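Local coordinates for UDP-glucose:anthocyanidin 3-O-glucosyltransferase (Clitoria ternatea, PDB 4REL), which belongs to the plant glycosyltransferases of the GT-B clan, whose fold sets two Rossmann-like domains face to face, at residues 62-66 with 92-96; 248-254 with 321-327; 282-287 with 307-312. One frame throughout, in Å; residues are numbered along the deposited sequence. Where two conformers were deposited one is given.

Interaction 1: residues 62-66 with 92-96; sequences FTISD and NLRKG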
loop_
_atom_site.group_PDB
_atom_site.type_symbol
_atom_site.label_atom_id
_atom_site.label_comp_id
_atom_site.label_asym_id
_atom_site.label_seq_id
_atom_site.Cartn_x
_atom_site.Cartn_y
_atom_site.Cartn_z
ATOM N N PHE A 62 -4.028 5.348 -21.891
ATOM C CA PHE A 62 -4.788 6.537 -22.270
ATOM C C PHE A 62 -4.725 7.582 -21.174
ATOM O O PHE A 62 -4.477 7.256 -20.010
ATOM C CB PHE A 62 -6.235 6.160 -22.605
ATOM C CG PHE A 62 -6.333 5.116 -23.684
ATOM C CD1 PHE A 62 -6.215 5.473 -25.014
ATOM C CD2 PHE A 62 -6.496 3.771 -23.365
ATOM C CE1 PHE A 62 -6.267 4.518 -26.008
ATOM C CE2 PHE A 62 -6.553 2.807 -24.362
ATOM C CZ PHE A 62 -6.442 3.181 -25.684
ATOM N N THR A 63 -4.934 8.838 -21.552
ATOM C CA THR A 63 -4.763 9.948 -20.615
ATOM C C THR A 63 -6.041 10.758 -20.416
ATOM O O THR A 63 -6.672 11.190 -21.384
ATOM C CB THR A 63 -3.666 10.897 -21.103
ATOM O OG1 THR A 63 -2.440 10.169 -21.272
ATOM C CG2 THR A 63 -3.446 12.035 -20.110
ATOM N N ILE A 64 -6.401 10.979 -19.154
ATOM C CA ILE A 64 -7.524 11.851 -18.804
ATOM C C ILE A 64 -7.051 13.011 -17.921
ATOM O O ILE A 64 -5.892 13.048 -17.492
ATOM C CB ILE A 64 -8.659 11.089 -18.105
ATOM C CG1 ILE A 64 -8.159 10.435 -16.815
ATOM C CG2 ILE A 64 -9.272 10.049 -19.052
ATOM C CD1 ILE A 64 -9.252 9.714 -16.015
ATOM N N SER A 65 -7.945 13.957 -17.656
ATOM C CA SER A 65 -7.591 15.141 -16.861
ATOM C C SER A 65 -7.215 14.813 -15.413
ATOM O O SER A 65 -7.778 13.897 -14.814
ATOM C CB SER A 65 -8.761 16.132 -16.848
ATOM O OG SER A 65 -8.450 17.262 -16.042
ATOM N N ASP A 66 -6.275 15.575 -14.845
ATOM C CA ASP A 66 -5.965 15.453 -13.424
ATOM C C ASP A 66 -6.788 16.401 -12.551
ATOM O O ASP A 66 -6.693 16.361 -11.322
ATOM C CB ASP A 66 -4.461 15.626 -13.151
ATOM C CG ASP A 66 -3.915 16.981 -13.604
ATOM O OD1 ASP A 66 -4.697 17.885 -13.971
ATOM O OD2 ASP A 66 -2.675 17.148 -13.585
ATOM N N ASN A 92 -15.097 12.701 -16.767
ATOM C CA ASN A 92 -13.680 12.628 -17.088
ATOM C C ASN A 92 -13.272 11.180 -17.332
ATOM O O ASN A 92 -12.508 10.882 -18.252
ATOM C CB ASN A 92 -12.859 13.238 -15.952
ATOM C CG ASN A 92 -11.377 13.322 -16.268
ATOM O OD1 ASN A 92 -10.975 13.595 -17.404
ATOM N ND2 ASN A 92 -10.550 13.104 -15.252
ATOM N N LEU A 93 -13.790 10.269 -16.515
ATOM C CA LEU A 93 -13.500 8.855 -16.719
ATOM C C LEU A 93 -14.042 8.369 -18.053
ATOM O O LEU A 93 -13.403 7.552 -18.735
ATOM C CB LEU A 93 -14.075 8.007 -15.579
ATOM C CG LEU A 93 -13.665 8.415 -14.171
ATOM C CD1 LEU A 93 -14.307 7.431 -13.178
ATOM C CD2 LEU A 93 -12.158 8.396 -14.036
ATOM N N ARG A 94 -15.212 8.870 -18.444
ATOM C CA ARG A 94 -15.824 8.455 -19.708
ATOM C C ARG A 94 -15.058 8.990 -20.912
ATOM O O ARG A 94 -15.174 8.468 -22.009
ATOM C CB ARG A 94 -17.300 8.876 -19.779
ATOM C CG ARG A 94 -18.181 8.185 -18.744
ATOM C CD ARG A 94 -19.635 8.646 -18.823
ATOM N NE ARG A 94 -20.476 7.941 -17.859
ATOM C CZ ARG A 94 -21.081 8.513 -16.819
ATOM N NH1 ARG A 94 -20.959 9.820 -16.597
ATOM N NH2 ARG A 94 -21.810 7.768 -16.002
ATOM N N LYS A 95 -14.275 10.044 -20.710
ATOM C CA LYS A 95 -13.416 10.502 -21.797
ATOM C C LYS A 95 -12.347 9.424 -22.032
ATOM O O LYS A 95 -11.984 9.126 -23.166
ATOM C CB LYS A 95 -12.787 11.869 -21.482
ATOM C CG LYS A 95 -12.292 12.626 -22.704
ATOM C CD LYS A 95 -10.855 12.275 -23.067
ATOM C CE LYS A 95 -9.871 12.768 -22.015
ATOM N NZ LYS A 95 -8.485 12.902 -22.543
ATOM N N GLY A 96 -11.857 8.826 -20.952
ATOM C CA GLY A 96 -10.941 7.701 -21.058
ATOM C C GLY A 96 -11.560 6.522 -21.783
ATOM O O GLY A 96 -10.908 5.878 -22.615
#
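Ile64 meets Gly96 where strand 62-64 and helix 92-96 run nearly antiparallel, their axes 162° apart in direction and 7.7 Å apart at closest approach. The two CA atoms come within 5.8 Å of each other, and Ile64 supplies the apolar centre of the contact. With CG1 standing between its own backbone N and carbonyl carbon, its CG2 branch falls beside the N and presses on the helix backbone, 3.4 Å from Gly96 N and equally near Asn92 O. Having no side chain, Gly96 presents bare backbone to this methyl. The other branch runs obliquely past the Asn92 amide, and its CD1 ends 3.8 Å from Leu93 CD2.

Polar bonds surround the isoleucine. Asn92, its CG anti to the backbone N (chi1 -174°), reaches out to the chain just past Ile64 and pairs with the main chain of Ser65 through both ends of its amide. Ser65 N donates to Asn92 OD1 over 3.1 Å, in the carbonyl plane and on a lone pair, while Asn92 ND2 donates to Ser65 O over 2.9 Å from a position tilted out of that carbonyl's plane. ND2 also bonds Thr88 OG1, so three hydrogen bonds fix the rotation of the amide. Lys95 folds back at its second and third torsions to carry NZ to Thr63 O, 2.7 Å away and in the carbonyl plane.

Strand 59-64 is an edge strand of the seven-stranded parallel sheet, joined to strand 36-42 by backbone bonds such as that between Ile64 and Gly41. Helix 89-104 lies over it, with Leu93 turned to helix 119-127, while Phe85 of helix 80-86 touches both Ile64 and Asn92.

Interaction 2: residues 248-254 with 321-327; sequences EIDSNGC and KVVSWVP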
loop_
_atom_site.group_PDB
_atom_site.type_symbol
_atom_site.label_atom_id
_atom_site.label_comp_id
_atom_site.label_asym_id
_atom_site.label_seq_id
_atom_site.Cartn_x
_atom_site.Cartn_y
_atom_site.Cartn_z
ATOM N N GLU A 248 17.721 -1.818 -12.152
ATOM C CA GLU A 248 18.194 -0.532 -11.664
ATOM C C GLU A 248 19.591 -0.619 -11.049
ATOM O O GLU A 248 19.923 -1.574 -10.341
ATOM C CB GLU A 248 17.200 0.037 -10.651
ATOM C CG GLU A 248 17.161 1.551 -10.600
ATOM C CD GLU A 248 15.868 2.079 -10.006
ATOM O OE1 GLU A 248 15.097 1.279 -9.431
ATOM O OE2 GLU A 248 15.621 3.299 -10.120
ATOM N N ILE A 249 20.406 0.389 -11.334
ATOM C CA ILE A 249 21.751 0.464 -10.780
ATOM C C ILE A 249 21.702 0.864 -9.305
ATOM O O ILE A 249 21.133 1.896 -8.949
ATOM C CB ILE A 249 22.625 1.444 -11.581
ATOM C CG1 ILE A 249 22.971 0.830 -12.944
ATOM C CG2 ILE A 249 23.899 1.778 -10.828
ATOM C CD1 ILE A 249 23.447 1.834 -13.983
ATOM N N ASP A 250 22.285 0.021 -8.461
ATOM C CA ASP A 250 22.416 0.285 -7.025
ATOM C C ASP A 250 23.449 1.394 -6.847
ATOM O O ASP A 250 24.585 1.137 -6.449
ATOM C CB ASP A 250 22.878 -1.005 -6.342
ATOM C CG ASP A 250 22.935 -0.902 -4.825
ATOM O OD1 ASP A 250 22.398 0.065 -4.239
ATOM O OD2 ASP A 250 23.517 -1.831 -4.223
ATOM N N SER A 251 23.054 2.624 -7.156
ATOM C CA SER A 251 23.981 3.757 -7.168
ATOM C C SER A 251 24.737 3.948 -5.849
ATOM O O SER A 251 25.893 4.383 -5.844
ATOM C CB SER A 251 23.256 5.045 -7.583
ATOM O OG SER A 251 21.865 4.960 -7.333
ATOM N N ASN A 252 24.098 3.593 -4.739
ATOM C CA ASN A 252 24.706 3.771 -3.428
ATOM C C ASN A 252 25.436 2.531 -2.919
ATOM O O ASN A 252 26.018 2.554 -1.840
ATOM C CB ASN A 252 23.658 4.209 -2.402
ATOM C CG ASN A 252 22.778 5.339 -2.906
ATOM O OD1 ASN A 252 23.168 6.506 -2.878
ATOM N ND2 ASN A 252 21.579 4.993 -3.364
ATOM N N GLY A 253 25.404 1.448 -3.688
ATOM C CA GLY A 253 26.088 0.226 -3.290
ATOM C C GLY A 253 25.518 -0.414 -2.030
ATOM O O GLY A 253 26.254 -0.975 -1.209
ATOM N N CYS A 254 24.198 -0.342 -1.887
ATOM C CA CYS A 254 23.517 -0.849 -0.696
ATOM C C CYS A 254 23.756 -2.323 -0.458
ATOM O O CYS A 254 24.079 -2.736 0.659
ATOM C CB CYS A 254 22.021 -0.607 -0.816
ATOM S SG CYS A 254 21.562 1.093 -0.599
ATOM N N LYS A 321 24.554 4.120 6.349
ATOM C CA LYS A 321 24.416 4.761 5.051
ATOM C C LYS A 321 23.150 5.589 5.094
ATOM O O LYS A 321 22.081 5.063 5.406
ATOM C CB LYS A 321 24.276 3.719 3.934
ATOM C CG LYS A 321 25.590 3.199 3.365
ATOM C CD LYS A 321 25.409 2.737 1.923
ATOM C CE LYS A 321 26.433 3.399 1.001
ATOM N NZ LYS A 321 27.743 2.670 0.963
ATOM N N VAL A 322 23.271 6.877 4.796
ATOM C CA VAL A 322 22.107 7.742 4.670
ATOM C C VAL A 322 22.029 8.126 3.205
ATOM O O VAL A 322 22.920 8.808 2.689
ATOM C CB VAL A 322 22.248 8.986 5.560
ATOM C CG1 VAL A 322 21.057 9.923 5.364
ATOM C CG2 VAL A 322 22.376 8.566 7.032
ATOM N N VAL A 323 20.988 7.651 2.517
ATOM C CA VAL A 323 20.919 7.777 1.065
ATOM C C VAL A 323 19.531 8.222 0.628
ATOM O O VAL A 323 18.569 8.102 1.383
ATOM C CB VAL A 323 21.279 6.452 0.374
ATOM C CG1 VAL A 323 22.728 6.077 0.674
ATOM C CG2 VAL A 323 20.341 5.359 0.829
ATOM N N SER A 324 19.432 8.740 -0.591
ATOM C CA SER A 324 18.172 9.276 -1.088
ATOM C C SER A 324 17.243 8.181 -1.594
ATOM O O SER A 324 16.024 8.356 -1.611
ATOM C CB SER A 324 18.431 10.293 -2.209
ATOM O OG SER A 324 19.187 11.382 -1.722
ATOM N N TRP A 325 17.824 7.056 -2.000
ATOM C CA TRP A 325 17.061 5.955 -2.584
ATOM C C TRP A 325 17.759 4.616 -2.355
ATOM O O TRP A 325 18.987 4.543 -2.370
ATOM C CB TRP A 325 16.882 6.194 -4.090
ATOM C CG TRP A 325 16.323 5.016 -4.833
ATOM C CD1 TRP A 325 15.005 4.744 -5.070
ATOM C CD2 TRP A 325 17.069 3.951 -5.442
ATOM N NE1 TRP A 325 14.885 3.576 -5.786
ATOM C CE2 TRP A 325 16.137 3.069 -6.025
ATOM C CE3 TRP A 325 18.434 3.657 -5.545
ATOM C CZ2 TRP A 325 16.528 1.912 -6.703
ATOM C CZ3 TRP A 325 18.819 2.511 -6.218
ATOM C CH2 TRP A 325 17.872 1.652 -6.788
ATOM N N VAL A 326 16.974 3.563 -2.131
ATOM C CA VAL A 326 17.507 2.205 -2.110
ATOM C C VAL A 326 16.620 1.299 -2.962
ATOM O O VAL A 326 15.436 1.583 -3.149
ATOM C CB VAL A 326 17.578 1.615 -0.669
ATOM C CG1 VAL A 326 18.426 2.481 0.228
ATOM C CG2 VAL A 326 16.189 1.445 -0.089
ATOM N N PRO A 327 17.195 0.210 -3.491
ATOM C CA PRO A 327 16.354 -0.826 -4.105
ATOM C C PRO A 327 15.672 -1.617 -2.981
ATOM O O PRO A 327 16.200 -2.635 -2.515
ATOM C CB PRO A 327 17.368 -1.684 -4.863
ATOM C CG PRO A 327 18.649 -1.538 -4.087
ATOM C CD PRO A 327 18.630 -0.138 -3.504
HETATM O O HOH W 1 21.991 9.004 -2.279
#
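The type I beta turn of Asp250 to Gly253, which leads into helix 254-259, packs against the loop where the PSPG signature of plant glycosyltransferases begins, at Trp325. Asn252 is the turn's main contact: its side chain faces Val323 and sets ND2 2.8 Å from Trp325 O, although the angle is too poor for a hydrogen bond. The same nitrogen lies at the edge of the indole, near its plane, 4.1 Å from CE3. A water makes the better link, donating to Asn252 OD1 over 2.8 Å and accepting from Ser324 N over 3.1 Å. Glu248 approaches the six-membered ring of Trp325 obliquely, but it is poorly ordered and its position is correspondingly uncertain.

Just before the helix, the Asp250 carboxylate reaches the first amides. Its CG is anti to the backbone N (chi1 -175°), and OD1 accepts from Cys254 N over 3.0 Å while OD2 takes the amide of Leu255; OD1 also rests 3.8 Å from Pro327 CD. One carboxylate thus receives two amides of the helix's first turn as it touches the opposite loop. Cys254 adds an apolar touch, with SG 3.5 Å from Val326 CG1. At the far end Lys321, bent near its tip, brings NZ 3.3 Å from Asn252 O, again at a poor angle.

No direct hydrogen bond spans the two segments: a water, van der Waals contact and polar approaches of poor angle join them, and the backbone N of Trp325, buried by the contact, has no partner in the model. The negative charge of Asp250 beside the helix start would be expected to be favoured by the helix dipole.

Interaction 3: residues 282-287 with 307-312; sequences VVAVAE and ILPKGF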
loop_
_atom_site.group_PDB
_atom_site.type_symbol
_atom_site.label_atom_id
_atom_site.label_comp_id
_atom_site.label_asym_id
_atom_site.label_seq_id
_atom_site.Cartn_x
_atom_site.Cartn_y
_atom_site.Cartn_z
ATOM N N VAL A 282 12.654 13.533 12.784
ATOM C CA VAL A 282 13.812 13.225 11.948
ATOM C C VAL A 282 15.075 13.322 12.803
ATOM O O VAL A 282 15.934 12.438 12.763
ATOM C CB VAL A 282 13.928 14.170 10.743
ATOM C CG1 VAL A 282 15.171 13.836 9.930
ATOM C CG2 VAL A 282 12.682 14.071 9.879
ATOM N N VAL A 283 15.181 14.391 13.585
ATOM C CA VAL A 283 16.306 14.550 14.498
ATOM C C VAL A 283 16.372 13.393 15.496
ATOM O O VAL A 283 17.441 12.845 15.744
ATOM C CB VAL A 283 16.237 15.878 15.278
ATOM C CG1 VAL A 283 17.297 15.904 16.377
ATOM C CG2 VAL A 283 16.409 17.057 14.333
ATOM N N ALA A 284 15.222 13.030 16.063
ATOM C CA ALA A 284 15.154 11.927 17.018
ATOM C C ALA A 284 15.621 10.609 16.409
ATOM O O ALA A 284 16.327 9.834 17.061
ATOM C CB ALA A 284 13.737 11.774 17.570
ATOM N N VAL A 285 15.212 10.353 15.172
ATOM C CA VAL A 285 15.641 9.143 14.472
ATOM C C VAL A 285 17.161 9.129 14.329
ATOM O O VAL A 285 17.812 8.128 14.651
ATOM C CB VAL A 285 14.956 9.016 13.101
ATOM C CG1 VAL A 285 15.648 7.957 12.235
ATOM C CG2 VAL A 285 13.470 8.682 13.292
ATOM N N ALA A 286 17.736 10.242 13.879
ATOM C CA ALA A 286 19.194 10.315 13.750
ATOM C C ALA A 286 19.916 10.097 15.086
ATOM O O ALA A 286 20.861 9.307 15.163
ATOM C CB ALA A 286 19.627 11.637 13.108
ATOM N N GLU A 287 19.473 10.789 16.136
ATOM C CA GLU A 287 20.102 10.643 17.450
ATOM C C GLU A 287 20.066 9.203 17.955
ATOM O O GLU A 287 21.055 8.697 18.503
ATOM C CB GLU A 287 19.413 11.558 18.466
ATOM C CG GLU A 287 19.645 13.027 18.199
ATOM C CD GLU A 287 18.897 13.913 19.165
ATOM O OE1 GLU A 287 18.037 13.394 19.912
ATOM O OE2 GLU A 287 19.167 15.132 19.175
ATOM N N ILE A 307 18.433 19.111 8.097
ATOM C CA ILE A 307 17.927 19.155 9.469
ATOM C C ILE A 307 18.503 18.052 10.361
ATOM O O ILE A 307 18.280 18.053 11.571
ATOM C CB ILE A 307 16.392 19.153 9.528
ATOM C CG1 ILE A 307 15.841 17.818 9.046
ATOM C CG2 ILE A 307 15.817 20.322 8.720
ATOM C CD1 ILE A 307 14.374 17.622 9.364
ATOM N N LEU A 308 19.247 17.120 9.768
ATOM C CA LEU A 308 19.977 16.125 10.553
ATOM C C LEU A 308 20.961 16.845 11.461
ATOM O O LEU A 308 21.472 17.901 11.085
ATOM C CB LEU A 308 20.744 15.188 9.623
ATOM C CG LEU A 308 19.905 14.288 8.726
ATOM C CD1 LEU A 308 20.815 13.474 7.807
ATOM C CD2 LEU A 308 19.039 13.361 9.564
ATOM N N PRO A 309 21.223 16.288 12.660
ATOM C CA PRO A 309 22.195 16.865 13.593
ATOM C C PRO A 309 23.525 17.118 12.889
ATOM O O PRO A 309 23.929 16.313 12.044
ATOM C CB PRO A 309 22.357 15.764 14.649
ATOM C CG PRO A 309 21.039 15.062 14.648
ATOM C CD PRO A 309 20.601 15.066 13.202
ATOM N N LYS A 310 24.178 18.236 13.197
ATOM C CA LYS A 310 25.477 18.522 12.606
ATOM C C LYS A 310 26.464 17.389 12.906
ATOM O O LYS A 310 26.606 16.965 14.053
ATOM C CB LYS A 310 26.035 19.850 13.127
ATOM C CG LYS A 310 27.383 20.197 12.520
ATOM C CD LYS A 310 27.917 21.539 12.994
ATOM C CE LYS A 310 29.181 21.899 12.224
ATOM N NZ LYS A 310 29.842 23.121 12.749
ATOM N N GLY A 311 27.121 16.884 11.860
ATOM C CA GLY A 311 28.110 15.835 12.022
ATOM C C GLY A 311 27.568 14.419 12.132
ATOM O O GLY A 311 28.348 13.460 12.178
ATOM N N PHE A 312 26.248 14.270 12.185
ATOM C CA PHE A 312 25.661 12.938 12.340
ATOM C C PHE A 312 26.053 11.986 11.206
ATOM O O PHE A 312 26.472 10.854 11.455
ATOM C CB PHE A 312 24.134 13.016 12.478
ATOM C CG PHE A 312 23.424 11.742 12.082
ATOM C CD1 PHE A 312 23.439 10.632 12.916
ATOM C CD2 PHE A 312 22.740 11.664 10.879
ATOM C CE1 PHE A 312 22.795 9.453 12.547
ATOM C CE2 PHE A 312 22.088 10.492 10.506
ATOM C CZ PHE A 312 22.122 9.389 11.336
#
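Ala286 sits at the middle of this contact, its single methyl meeting three residues of the segment 307-312. Directly above the Phe312 ring, CB stands 3.6 Å from the ring centroid and only 4° off its normal, a CH-pi contact with the methyl over the centre of one face. The same CB lies 3.6 Å from Pro309 CD and 4.0 Å from Leu308 CD2, so proline ring, leucine methyl and aromatic face together form a socket for it. The Ala286 carbonyl oxygen comes close to the ring on the same side, 3.3 Å from Phe312 CE1.

One helical turn earlier, Val282 meets Ile307, the two side chains crossing at about a right angle. Ile307 holds CG1 between its backbone N and carbonyl carbon (chi1 67°), and the chain then runs extended to CD1, which reaches Val282 CB at 3.7 Å and touches both valine methyls. Val282 CG1 also meets Leu308 CD2 at 3.9 Å; the leucine methyl therefore bridges Val282 and Ala286, two residues four apart on one helix face. Beside them Val283 CG2 rests on the Ile307 carbonyl oxygen.

A type II beta turn from Pro309 to Phe312, closed by Phe312 N donating to Pro309 O over 3.1 Å, brings two of the socket residues together. Gly311 supplies the positive phi and serves as N-cap of helix 312-315, and the turn returns Phe312 toward helix 279-292. Trp298 of strand 296-299 touches Val282, Ala286 and Leu308. Helix 279-292 is the crossover of a beta-alpha-beta unit between parallel strands 266-270 and 296-299, and such units are the hallmark of the Rossmann-like domains of the GT-B fold.

How the interactions relate
Read from the N terminus, interaction 1 comes first, closing a loop of 25 residues that leaves the edge strand 59-64 and returns as helix 89-104. It belongs to the seven-stranded N-terminal sheet, and its centre lies about 36 Å from that of interaction 2 and 44 Å from that of interaction 3. Interaction 2 opens later, joining the approach to helix 254-259 with the end of edge strand 320-323 across 66 residues of the second domain. Interaction 3 nests inside that loop, tying helix 279-292 to the chain before helix 312-315. The nested pair touches where Val322 CG2 packs 4.0 Å from Phe312 CE2.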